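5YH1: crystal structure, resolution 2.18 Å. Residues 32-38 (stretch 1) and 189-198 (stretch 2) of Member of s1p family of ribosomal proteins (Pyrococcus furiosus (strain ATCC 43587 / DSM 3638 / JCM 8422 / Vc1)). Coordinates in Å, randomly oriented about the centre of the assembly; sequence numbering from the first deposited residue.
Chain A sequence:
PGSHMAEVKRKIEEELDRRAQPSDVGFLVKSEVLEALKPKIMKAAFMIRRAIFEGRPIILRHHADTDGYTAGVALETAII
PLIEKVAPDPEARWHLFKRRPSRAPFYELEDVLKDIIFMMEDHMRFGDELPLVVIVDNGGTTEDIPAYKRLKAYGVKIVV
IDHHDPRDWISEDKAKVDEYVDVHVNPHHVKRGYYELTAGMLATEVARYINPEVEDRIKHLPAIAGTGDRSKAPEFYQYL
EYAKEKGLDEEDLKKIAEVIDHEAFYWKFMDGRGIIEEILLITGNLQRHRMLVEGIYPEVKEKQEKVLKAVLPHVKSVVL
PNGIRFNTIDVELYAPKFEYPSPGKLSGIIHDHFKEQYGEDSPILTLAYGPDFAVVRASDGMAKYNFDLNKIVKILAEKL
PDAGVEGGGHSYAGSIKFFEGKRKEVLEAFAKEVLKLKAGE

Stretch 1 32-38: EVLEALK
Stretch 2, residues 189-198: HVKRGYYELT

The helix Glu 32 to Lys 38 packs against the irregular segment His 189 to Thr 198 of the same chain; the contact is apolar, has no hydrogen bond across it and buries 361 Å². The helix carries the bonds Ala 36 N to Glu 32 O (2.9 Å) and Leu 37 N to Val 33 O (3.0 Å). Opposite it, the chain folds through a type II turn, Lys 191 to Tyr 194, closed by Tyr 194 N to Lys 191 O (3.2 Å), with Gly 193 at phi/psi 84/-3, and then a type I turn, Tyr 194 to Leu 197. The CA atoms nearest each other across the contact are those of Ala 36 and Val 190, 6.5 Å apart.

Val 33 (chi1 t) is the central bump, filling a hollow lined by four residues: CG1 meets Val 190 CG2 (3.8 Å) and Leu 197 CD2 (3.5 Å), while CG2 meets Lys 191 CD (3.8 Å) and lies 4.2 Å from the Tyr 194 ring centroid, an off-centre CH-pi contact. Val 190 (chi1 m) fits between Val 33, Ala 36 and Leu 37, its CG1 3.7 Å from Ala 36 CB and 3.9 Å from Leu 37 CD2. Leu 197 (t, p) places CD2 4.0 Å from Leu 34 CD2 and 4.4 Å from Leu 37 CD1, Leu 34 and Leu 37 both being m, t.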

# COMPACT_ATOMS: atom_id res chain seq x y z
N GLU A 32 -7.23 -43.95 -1.90
CA GLU A 32 -5.93 -44.54 -2.20
C GLU A 32 -4.85 -43.46 -2.34
O GLU A 32 -3.69 -43.70 -2.03
CB GLU A 32 -6.02 -45.40 -3.47
CG GLU A 32 -6.75 -46.72 -3.25
CD GLU A 32 -5.98 -47.65 -2.32
OE1 GLU A 32 -4.92 -48.17 -2.75
OE2 GLU A 32 -6.42 -47.85 -1.17
N VAL A 33 -5.25 -42.29 -2.81
CA VAL A 33 -4.33 -41.16 -2.93
C VAL A 33 -3.81 -40.74 -1.56
O VAL A 33 -2.60 -40.66 -1.35
CB VAL A 33 -4.97 -39.98 -3.69
CG1 VAL A 33 -4.05 -38.77 -3.69
CG2 VAL A 33 -5.27 -40.41 -5.12
N LEU A 34 -4.70 -40.53 -0.60
CA LEU A 34 -4.28 -40.18 0.75
C LEU A 34 -3.40 -41.27 1.35
O LEU A 34 -2.37 -40.96 1.97
CB LEU A 34 -5.46 -39.91 1.66
CG LEU A 34 -6.17 -38.58 1.41
CD1 LEU A 34 -7.45 -38.51 2.22
CD2 LEU A 34 -5.26 -37.40 1.74
N GLU A 35 -3.78 -42.54 1.17
CA GLU A 35 -2.99 -43.66 1.68
C GLU A 35 -1.57 -43.61 1.13
O GLU A 35 -0.63 -43.77 1.87
CB GLU A 35 -3.62 -45.03 1.34
CG GLU A 35 -4.89 -45.34 2.12
CD GLU A 35 -4.70 -45.35 3.63
OE1 GLU A 35 -3.57 -45.61 4.11
OE2 GLU A 35 -5.69 -45.12 4.35
N ALA A 36 -1.44 -43.36 -0.17
CA ALA A 36 -0.13 -43.24 -0.78
C ALA A 36 0.66 -42.01 -0.25
O ALA A 36 1.89 -42.04 -0.19
CB ALA A 36 -0.27 -43.19 -2.30
N LEU A 37 -0.05 -40.96 0.16
CA LEU A 37 0.58 -39.73 0.69
C LEU A 37 0.86 -39.79 2.19
O LEU A 37 1.46 -38.88 2.75
CB LEU A 37 -0.32 -38.52 0.45
CG LEU A 37 -0.50 -38.07 -1.00
CD1 LEU A 37 -1.55 -36.97 -1.03
CD2 LEU A 37 0.81 -37.59 -1.60
N LYS A 38 0.42 -40.86 2.84
CA LYS A 38 0.52 -40.97 4.30
C LYS A 38 1.92 -40.73 4.89
O LYS A 38 2.05 -40.01 5.88
CB LYS A 38 0.01 -42.32 4.75
CG LYS A 38 -0.33 -42.42 6.22
CD LYS A 38 -1.18 -43.67 6.41
CE LYS A 38 -1.51 -43.94 7.85
NZ LYS A 38 -2.77 -44.74 7.91
N HIS A 189 2.19 -36.32 -6.99
CA HIS A 189 3.33 -37.23 -6.84
C HIS A 189 2.91 -38.68 -6.95
O HIS A 189 3.65 -39.51 -7.47
CB HIS A 189 4.03 -37.04 -5.49
CG HIS A 189 4.88 -35.82 -5.40
ND1 HIS A 189 4.49 -34.70 -4.70
CD2 HIS A 189 6.09 -35.53 -5.94
CE1 HIS A 189 5.43 -33.78 -4.80
NE2 HIS A 189 6.41 -34.26 -5.54
N VAL A 190 1.72 -39.00 -6.44
CA VAL A 190 1.24 -40.38 -6.41
C VAL A 190 0.20 -40.66 -7.47
O VAL A 190 -0.11 -41.82 -7.73
CB VAL A 190 0.69 -40.75 -5.01
CG1 VAL A 190 1.78 -40.53 -3.96
CG2 VAL A 190 -0.56 -39.95 -4.67
N LYS A 191 -0.34 -39.61 -8.09
CA LYS A 191 -1.34 -39.74 -9.14
C LYS A 191 -1.36 -38.45 -9.94
O LYS A 191 -2.00 -37.48 -9.56
CB LYS A 191 -2.73 -40.00 -8.53
CG LYS A 191 -3.79 -40.45 -9.52
CD LYS A 191 -5.18 -40.32 -8.92
CE LYS A 191 -6.11 -41.47 -9.27
NZ LYS A 191 -6.21 -41.66 -10.74
N ARG A 192 -0.64 -38.45 -11.07
CA ARG A 192 -0.54 -37.25 -11.90
C ARG A 192 -1.92 -36.75 -12.29
O ARG A 192 -2.78 -37.53 -12.64
CB ARG A 192 0.25 -37.54 -13.17
CG ARG A 192 1.70 -37.92 -12.96
CD ARG A 192 2.62 -36.72 -12.87
NE ARG A 192 4.00 -37.15 -13.10
CZ ARG A 192 4.75 -37.81 -12.22
NH1 ARG A 192 4.28 -38.11 -11.00
NH2 ARG A 192 5.99 -38.17 -12.55
N GLY A 193 -2.09 -35.43 -12.26
CA GLY A 193 -3.34 -34.81 -12.68
C GLY A 193 -4.44 -34.76 -11.64
O GLY A 193 -5.47 -34.17 -11.89
N TYR A 194 -4.22 -35.33 -10.46
CA TYR A 194 -5.29 -35.39 -9.45
C TYR A 194 -5.42 -34.10 -8.61
O TYR A 194 -5.33 -34.11 -7.38
CB TYR A 194 -5.11 -36.62 -8.55
CG TYR A 194 -6.39 -37.14 -7.93
CD1 TYR A 194 -7.39 -37.71 -8.71
CD2 TYR A 194 -6.60 -37.08 -6.55
CE1 TYR A 194 -8.56 -38.21 -8.15
CE2 TYR A 194 -7.76 -37.57 -5.98
CZ TYR A 194 -8.74 -38.14 -6.79
OH TYR A 194 -9.90 -38.63 -6.22
N TYR A 195 -5.66 -33.00 -9.32
CA TYR A 195 -5.89 -31.68 -8.74
C TYR A 195 -7.08 -31.63 -7.79
O TYR A 195 -7.14 -30.78 -6.90
CB TYR A 195 -6.12 -30.67 -9.88
CG TYR A 195 -6.55 -29.28 -9.45
CD1 TYR A 195 -5.60 -28.32 -9.10
CD2 TYR A 195 -7.90 -28.91 -9.41
CE1 TYR A 195 -5.98 -27.04 -8.71
CE2 TYR A 195 -8.28 -27.64 -9.01
CZ TYR A 195 -7.32 -26.70 -8.68
OH TYR A 195 -7.68 -25.43 -8.29
N GLU A 196 -8.03 -32.54 -7.98
CA GLU A 196 -9.31 -32.47 -7.28
C GLU A 196 -9.23 -32.82 -5.80
O GLU A 196 -10.18 -32.61 -5.07
CB GLU A 196 -10.36 -33.32 -7.99
CG GLU A 196 -9.97 -34.77 -8.21
CD GLU A 196 -9.46 -35.03 -9.63
OE1 GLU A 196 -10.05 -35.91 -10.30
OE2 GLU A 196 -8.48 -34.37 -10.07
N LEU A 197 -8.10 -33.37 -5.35
CA LEU A 197 -7.84 -33.47 -3.91
C LEU A 197 -7.14 -32.16 -3.49
O LEU A 197 -5.94 -31.98 -3.70
CB LEU A 197 -6.97 -34.69 -3.60
CG LEU A 197 -6.76 -35.03 -2.13
CD1 LEU A 197 -8.06 -35.39 -1.44
CD2 LEU A 197 -5.76 -36.16 -2.02
N THR A 198 -7.92 -31.27 -2.89
CA THR A 198 -7.52 -29.87 -2.73
C THR A 198 -6.75 -29.60 -1.44
O THR A 198 -6.70 -30.44 -0.53
CB THR A 198 -8.75 -28.93 -2.78
OG1 THR A 198 -9.49 -29.02 -1.56
CG2 THR A 198 -9.64 -29.31 -3.95